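Local coordinates for protein putative hyaluronoglucosaminidase (Clostridium perfringens, PDB 6PWI) that probably hydrolyses terminal N-acetylhexosamine residues from glycans as a secreted family 84 glycoside hydrolase, seen here as its catalytic and flanking domains, at residues 555-566 with 581-592. Numbering follows the deposited sequence.
Sequences DLAESTIAYINS and YYVLGEEEYTAS
Tyr563 lies across the backbone at Gly585, joining two consecutive antiparallel helices of the C-terminal helical region whose axes approach to 7.5 Å. Ser559 and Gly585 bring their CA atoms to 4.4 Å. Gly585 CA sits 3.9 Å from the centroid of the Tyr563 ring, a CH-pi contact over one face, and the edge of that ring points at the face of Tyr582 in a T-shaped pair, planes at 82°. Beside them Ala562 CB rests against Gly585 N. Ser559 OG, anti to its own backbone N (chi1 176°), donates to Gly585 O at 2.9 Å. That carbonyl also takes the helical bond from Tyr589 N, the two donors arriving from opposite faces of its plane. Helix 613-623 flanks this side, Tyr582 OH bonding to Ser621 O. Asn565 CB packs closely too, over the centre of the Tyr581 ring, 3.4 Å from its centroid.

The looser, partly exposed side belongs to Glu558 and Glu588, with Leu584 exposed beside them. Glu558 OE1 and Glu588 OE2 come within 3.5 Å of each other, the carboxylate planes 37° apart. This proximity probably raises the pKa of one or both glutamates, whereas at nearby Asp555 a bond from His595 to OD2 may offset part of the charge.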
ATOM      1  N   ASP A 555     -15.588  15.718  18.143  1.00 27.07           N
ATOM      2  CA  ASP A 555     -15.525  16.352  19.448  1.00 28.60           C
ATOM      3  C   ASP A 555     -14.407  17.399  19.495  1.00 29.76           C
ATOM      4  O   ASP A 555     -14.614  18.478  20.055  1.00 29.70           O
ATOM      5  CB  ASP A 555     -15.457  15.308  20.564  1.00 30.24           C
ATOM      6  CG  ASP A 555     -16.647  14.356  20.572  1.00 34.13           C
ATOM      7  OD1 ASP A 555     -17.715  14.725  20.017  1.00 36.51           O
ATOM      8  OD2 ASP A 555     -16.509  13.249  21.138  1.00 35.34           O
ATOM      9  N   LEU A 556     -13.236  17.089  18.906  1.00 27.43           N
ATOM     10  CA  LEU A 556     -12.137  18.044  18.867  1.00 25.28           C
ATOM     11  C   LEU A 556     -12.578  19.303  18.127  1.00 24.68           C
ATOM     12  O   LEU A 556     -12.276  20.408  18.568  1.00 24.26           O
ATOM     13  CB  LEU A 556     -10.894  17.455  18.185  1.00 24.58           C
ATOM     14  CG  LEU A 556     -10.094  16.375  18.914  1.00 23.66           C
ATOM     15  CD1 LEU A 556      -8.825  16.080  18.133  1.00 23.05           C
ATOM     16  CD2 LEU A 556      -9.751  16.755  20.345  1.00 22.82           C
ATOM     17  N   ALA A 557     -13.268  19.131  16.993  1.00 25.33           N
ATOM     18  CA  ALA A 557     -13.730  20.268  16.209  1.00 27.42           C
ATOM     19  C   ALA A 557     -14.725  21.108  17.011  1.00 28.92           C
ATOM     20  O   ALA A 557     -14.651  22.333  16.996  1.00 29.16           O
ATOM     21  CB  ALA A 557     -14.324  19.814  14.901  1.00 27.38           C
ATOM     22  N   GLU A 558     -15.647  20.441  17.718  1.00 29.40           N
ATOM     23  CA  GLU A 558     -16.644  21.138  18.513  1.00 29.62           C
ATOM     24  C   GLU A 558     -15.972  21.879  19.666  1.00 28.10           C
ATOM     25  O   GLU A 558     -16.360  22.996  19.991  1.00 29.18           O
ATOM     26  CB  GLU A 558     -17.745  20.180  18.970  1.00 31.77           C
ATOM     27  CG  GLU A 558     -18.884  20.093  17.970  1.00 38.26           C
ATOM     28  CD  GLU A 558     -19.797  18.880  18.062  1.00 44.28           C
ATOM     29  OE1 GLU A 558     -19.519  17.976  18.887  1.00 48.93           O
ATOM     30  OE2 GLU A 558     -20.792  18.835  17.301  1.00 48.39           O
ATOM     31  N   SER A 559     -14.953  21.254  20.264  1.00 25.83           N
ATOM     32  CA  SER A 559     -14.219  21.819  21.386  1.00 24.27           C
ATOM     33  C   SER A 559     -13.455  23.070  20.954  1.00 24.63           C
ATOM     34  O   SER A 559     -13.455  24.078  21.653  1.00 25.45           O
ATOM     35  CB  SER A 559     -13.290  20.795  21.977  1.00 22.37           C
ATOM     36  OG  SER A 559     -12.509  21.354  23.018  1.00 20.73           O
ATOM     37  N   THR A 560     -12.798  22.996  19.796  1.00 24.25           N
ATOM     38  CA  THR A 560     -12.006  24.112  19.313  1.00 23.85           C
ATOM     39  C   THR A 560     -12.925  25.293  19.016  1.00 23.80           C
ATOM     40  O   THR A 560     -12.604  26.424  19.365  1.00 24.92           O
ATOM     41  CB  THR A 560     -11.118  23.691  18.136  1.00 23.58           C
ATOM     42  OG1 THR A 560     -10.326  22.592  18.594  1.00 23.24           O
ATOM     43  CG2 THR A 560     -10.226  24.808  17.639  1.00 22.04           C
ATOM     44  N   ILE A 561     -14.072  25.010  18.393  1.00 23.33           N
ATOM     45  CA  ILE A 561     -15.031  26.037  18.019  1.00 23.39           C
ATOM     46  C   ILE A 561     -15.572  26.723  19.277  1.00 23.93           C
ATOM     47  O   ILE A 561     -15.706  27.949  19.308  1.00 22.88           O
ATOM     48  CB  ILE A 561     -16.140  25.459  17.113  1.00 22.90           C
ATOM     49  CG1 ILE A 561     -15.570  25.047  15.751  1.00 23.01           C
ATOM     50  CG2 ILE A 561     -17.296  26.441  16.960  1.00 21.34           C
ATOM     51  CD1 ILE A 561     -16.538  24.266  14.884  1.00 22.92           C
ATOM     52  N   ALA A 562     -15.863  25.931  20.315  1.00 23.77           N
ATOM     53  CA  ALA A 562     -16.366  26.487  21.559  1.00 24.66           C
ATOM     54  C   ALA A 562     -15.324  27.422  22.173  1.00 25.65           C
ATOM     55  O   ALA A 562     -15.666  28.529  22.596  1.00 26.93           O
ATOM     56  CB  ALA A 562     -16.778  25.393  22.514  1.00 24.52           C
ATOM     57  N   TYR A 563     -14.054  26.988  22.187  1.00 24.53           N
ATOM     58  CA  TYR A 563     -12.998  27.779  22.800  1.00 25.11           C
ATOM     59  C   TYR A 563     -12.778  29.074  22.021  1.00 26.68           C
ATOM     60  O   TYR A 563     -12.764  30.147  22.613  1.00 28.75           O
ATOM     61  CB  TYR A 563     -11.715  26.969  22.985  1.00 24.21           C
ATOM     62  CG  TYR A 563     -11.688  26.133  24.237  1.00 24.37           C
ATOM     63  CD1 TYR A 563     -11.873  26.700  25.490  1.00 24.40           C
ATOM     64  CD2 TYR A 563     -11.456  24.769  24.170  1.00 24.25           C
ATOM     65  CE1 TYR A 563     -11.838  25.933  26.646  1.00 24.21           C
ATOM     66  CE2 TYR A 563     -11.419  23.988  25.315  1.00 24.60           C
ATOM     67  CZ  TYR A 563     -11.610  24.570  26.555  1.00 24.89           C
ATOM     68  OH  TYR A 563     -11.575  23.790  27.673  1.00 26.82           O
ATOM     69  N   ILE A 564     -12.629  28.968  20.695  1.00 26.48           N
ATOM     70  CA  ILE A 564     -12.552  30.146  19.849  1.00 26.38           C
ATOM     71  C   ILE A 564     -13.751  31.052  20.120  1.00 27.14           C
ATOM     72  O   ILE A 564     -13.604  32.270  20.183  1.00 29.17           O
ATOM     73  CB  ILE A 564     -12.435  29.779  18.359  1.00 26.25           C
ATOM     74  CG1 ILE A 564     -11.141  29.010  18.074  1.00 26.69           C
ATOM     75  CG2 ILE A 564     -12.543  31.032  17.500  1.00 25.43           C
ATOM     76  CD1 ILE A 564     -11.168  28.213  16.786  1.00 27.14           C
ATOM     77  N   ASN A 565     -14.937  30.463  20.290  1.00 26.83           N
ATOM     78  CA  ASN A 565     -16.117  31.278  20.524  1.00 26.21           C
ATOM     79  C   ASN A 565     -15.976  32.017  21.851  1.00 25.26           C
ATOM     80  O   ASN A 565     -16.358  33.176  21.950  1.00 24.87           O
ATOM     81  CB  ASN A 565     -17.427  30.497  20.394  1.00 26.56           C
ATOM     82  CG  ASN A 565     -17.876  30.330  18.955  1.00 27.24           C
ATOM     83  OD1 ASN A 565     -17.507  31.111  18.078  1.00 27.31           O
ATOM     84  ND2 ASN A 565     -18.684  29.315  18.700  1.00 28.77           N
ATOM     85  N   SER A 566     -15.375  31.348  22.840  1.00 24.55           N
ATOM     86  CA  SER A 566     -15.172  31.906  24.167  1.00 23.14           C
ATOM     87  C   SER A 566     -14.226  33.102  24.097  1.00 23.70           C
ATOM     88  O   SER A 566     -14.497  34.142  24.690  1.00 25.30           O
ATOM     89  CB  SER A 566     -14.660  30.846  25.096  1.00 22.25           C
ATOM     90  OG  SER A 566     -14.338  31.389  26.362  1.00 22.01           O
ATOM     91  N   TYR A 581     -19.200  29.131  26.763  1.00 31.05           N
ATOM     92  CA  TYR A 581     -18.424  28.571  25.669  1.00 28.19           C
ATOM     93  C   TYR A 581     -17.229  27.802  26.222  1.00 27.46           C
ATOM     94  O   TYR A 581     -16.920  26.712  25.744  1.00 27.65           O
ATOM     95  CB  TYR A 581     -17.958  29.669  24.711  1.00 27.08           C
ATOM     96  CG  TYR A 581     -18.966  30.081  23.671  1.00 27.58           C
ATOM     97  CD1 TYR A 581     -19.600  29.135  22.879  1.00 27.67           C
ATOM     98  CD2 TYR A 581     -19.278  31.418  23.465  1.00 27.76           C
ATOM     99  CE1 TYR A 581     -20.531  29.504  21.920  1.00 28.41           C
ATOM    100  CE2 TYR A 581     -20.207  31.806  22.511  1.00 27.74           C
ATOM    101  CZ  TYR A 581     -20.834  30.843  21.733  1.00 28.53           C
ATOM    102  OH  TYR A 581     -21.750  31.204  20.790  1.00 28.56           O
ATOM    103  N   TYR A 582     -16.557  28.390  27.219  1.00 25.47           N
ATOM    104  CA  TYR A 582     -15.408  27.760  27.848  1.00 24.61           C
ATOM    105  C   TYR A 582     -15.816  26.393  28.397  1.00 24.34           C
ATOM    106  O   TYR A 582     -15.129  25.400  28.182  1.00 25.14           O
ATOM    107  CB  TYR A 582     -14.836  28.658  28.946  1.00 23.46           C
ATOM    108  CG  TYR A 582     -13.508  28.210  29.498  1.00 22.82           C
ATOM    109  CD1 TYR A 582     -12.318  28.713  28.989  1.00 22.76           C
ATOM    110  CD2 TYR A 582     -13.433  27.294  30.541  1.00 21.85           C
ATOM    111  CE1 TYR A 582     -11.089  28.314  29.496  1.00 22.07           C
ATOM    112  CE2 TYR A 582     -12.213  26.877  31.051  1.00 21.43           C
ATOM    113  CZ  TYR A 582     -11.038  27.387  30.525  1.00 21.54           C
ATOM    114  OH  TYR A 582      -9.833  26.987  31.021  1.00 21.09           O
ATOM    115  N   VAL A 583     -16.959  26.357  29.082  1.00 24.44           N
ATOM    116  CA  VAL A 583     -17.487  25.139  29.667  1.00 25.18           C
ATOM    117  C   VAL A 583     -17.817  24.131  28.564  1.00 26.90           C
ATOM    118  O   VAL A 583     -17.459  22.958  28.683  1.00 27.54           O
ATOM    119  CB  VAL A 583     -18.681  25.442  30.594  1.00 24.88           C
ATOM    120  CG1 VAL A 583     -19.457  24.186  30.961  1.00 24.28           C
ATOM    121  CG2 VAL A 583     -18.215  26.166  31.854  1.00 24.54           C
ATOM    122  N   LEU A 584     -18.473  24.590  27.486  1.00 27.22           N
ATOM    123  CA  LEU A 584     -18.760  23.725  26.353  1.00 27.86           C
ATOM    124  C   LEU A 584     -17.450  23.151  25.807  1.00 29.79           C
ATOM    125  O   LEU A 584     -17.369  21.960  25.509  1.00 31.42           O
ATOM    126  CB  LEU A 584     -19.561  24.487  25.288  1.00 27.28           C
ATOM    127  CG  LEU A 584     -19.970  23.681  24.049  1.00 28.67           C
ATOM    128  CD1 LEU A 584     -20.670  22.377  24.414  1.00 27.46           C
ATOM    129  CD2 LEU A 584     -20.841  24.506  23.109  1.00 28.72           C
ATOM    130  N   GLY A 585     -16.410  23.991  25.741  1.00 30.43           N
ATOM    131  CA  GLY A 585     -15.093  23.590  25.271  1.00 30.20           C
ATOM    132  C   GLY A 585     -14.502  22.452  26.095  1.00 31.12           C
ATOM    133  O   GLY A 585     -13.934  21.520  25.535  1.00 31.24           O
ATOM    134  N   GLU A 586     -14.644  22.537  27.423  1.00 32.44           N
ATOM    135  CA  GLU A 586     -14.117  21.533  28.334  1.00 33.09           C
ATOM    136  C   GLU A 586     -14.849  20.203  28.157  1.00 32.87           C
ATOM    137  O   GLU A 586     -14.230  19.147  28.257  1.00 33.74           O
ATOM    138  CB  GLU A 586     -14.316  21.970  29.783  1.00 34.14           C
ATOM    139  CG  GLU A 586     -13.312  22.983  30.291  1.00 35.82           C
ATOM    140  CD  GLU A 586     -13.725  23.507  31.658  1.00 36.89           C
ATOM    141  OE1 GLU A 586     -14.718  24.256  31.721  1.00 36.73           O
ATOM    142  OE2 GLU A 586     -13.085  23.133  32.661  1.00 37.74           O
ATOM    143  N   GLU A 587     -16.169  20.264  27.931  1.00 34.27           N
ATOM    144  CA  GLU A 587     -17.008  19.077  27.864  1.00 35.60           C
ATOM    145  C   GLU A 587     -16.713  18.315  26.576  1.00 33.21           C
ATOM    146  O   GLU A 587     -16.687  17.087  26.579  1.00 30.84           O
ATOM    147  CB  GLU A 587     -18.498  19.416  27.968  1.00 39.05           C
ATOM    148  CG  GLU A 587     -18.925  19.882  29.352  1.00 45.06           C
ATOM    149  CD  GLU A 587     -20.300  20.537  29.458  1.00 50.17           C
ATOM    150  OE1 GLU A 587     -20.916  20.831  28.401  1.00 50.80           O
ATOM    151  OE2 GLU A 587     -20.759  20.755  30.605  1.00 50.84           O
ATOM    152  N   GLU A 588     -16.470  19.062  25.493  1.00 32.57           N
ATOM    153  CA  GLU A 588     -16.190  18.466  24.196  1.00 32.53           C
ATOM    154  C   GLU A 588     -14.819  17.792  24.203  1.00 31.31           C
ATOM    155  O   GLU A 588     -14.670  16.702  23.657  1.00 31.72           O
ATOM    156  CB  GLU A 588     -16.340  19.484  23.068  1.00 33.49           C
ATOM    157  CG  GLU A 588     -17.751  20.018  22.922  1.00 37.98           C
ATOM    158  CD  GLU A 588     -18.813  19.054  22.410  1.00 44.09           C
ATOM    159  OE1 GLU A 588     -18.560  17.820  22.381  1.00 45.22           O
ATOM    160  OE2 GLU A 588     -19.902  19.545  22.033  1.00 48.12           O
ATOM    161  N   TYR A 589     -13.826  18.429  24.835  1.00 29.46           N
ATOM    162  CA  TYR A 589     -12.520  17.802  24.921  1.00 28.65           C
ATOM    163  C   TYR A 589     -12.639  16.474  25.663  1.00 29.48           C
ATOM    164  O   TYR A 589     -12.077  15.472  25.215  1.00 32.17           O
ATOM    165  CB  TYR A 589     -11.438  18.708  25.515  1.00 27.56           C
ATOM    166  CG  TYR A 589     -10.096  18.024  25.622  1.00 27.50           C
ATOM    167  CD1 TYR A 589      -9.405  17.644  24.481  1.00 27.93           C
ATOM    168  CD2 TYR A 589      -9.537  17.702  26.850  1.00 28.02           C
ATOM    169  CE1 TYR A 589      -8.186  16.989  24.553  1.00 28.64           C
ATOM    170  CE2 TYR A 589      -8.318  17.044  26.943  1.00 28.69           C
ATOM    171  CZ  TYR A 589      -7.640  16.687  25.788  1.00 29.51           C
ATOM    172  OH  TYR A 589      -6.431  16.052  25.840  1.00 29.69           O
ATOM    173  N   THR A 590     -13.373  16.465  26.786  1.00 27.70           N
ATOM    174  CA  THR A 590     -13.546  15.232  27.543  1.00 26.60           C
ATOM    175  C   THR A 590     -14.215  14.175  26.665  1.00 25.35           C
ATOM    176  O   THR A 590     -13.761  13.036  26.628  1.00 25.91           O
ATOM    177  CB  THR A 590     -14.230  15.463  28.897  1.00 25.97           C
ATOM    178  OG1 THR A 590     -13.204  16.032  29.705  1.00 26.62           O
ATOM    179  CG2 THR A 590     -14.699  14.185  29.560  1.00 23.35           C
ATOM    180  N   ALA A 591     -15.273  14.587  25.953  1.00 24.54           N
ATOM    181  CA  ALA A 591     -16.017  13.748  25.025  1.00 23.99           C
ATOM    182  C   ALA A 591     -15.082  13.102  23.997  1.00 23.60           C
ATOM    183  O   ALA A 591     -15.230  11.924  23.670  1.00 22.94           O
ATOM    184  CB  ALA A 591     -17.101  14.567  24.359  1.00 22.49           C
ATOM    185  N   SER A 592     -14.111  13.877  23.503  1.00 22.81           N
ATOM    186  CA  SER A 592     -13.217  13.409  22.460  1.00 23.35           C
ATOM    187  C   SER A 592     -12.405  12.210  22.949  1.00 24.19           C
ATOM    188  O   SER A 592     -11.842  11.484  22.132  1.00 24.27           O
ATOM    189  CB  SER A 592     -12.321  14.517  21.979  1.00 23.35           C
ATOM    190  OG  SER A 592     -11.216  14.682  22.858  1.00 23.46           O
TER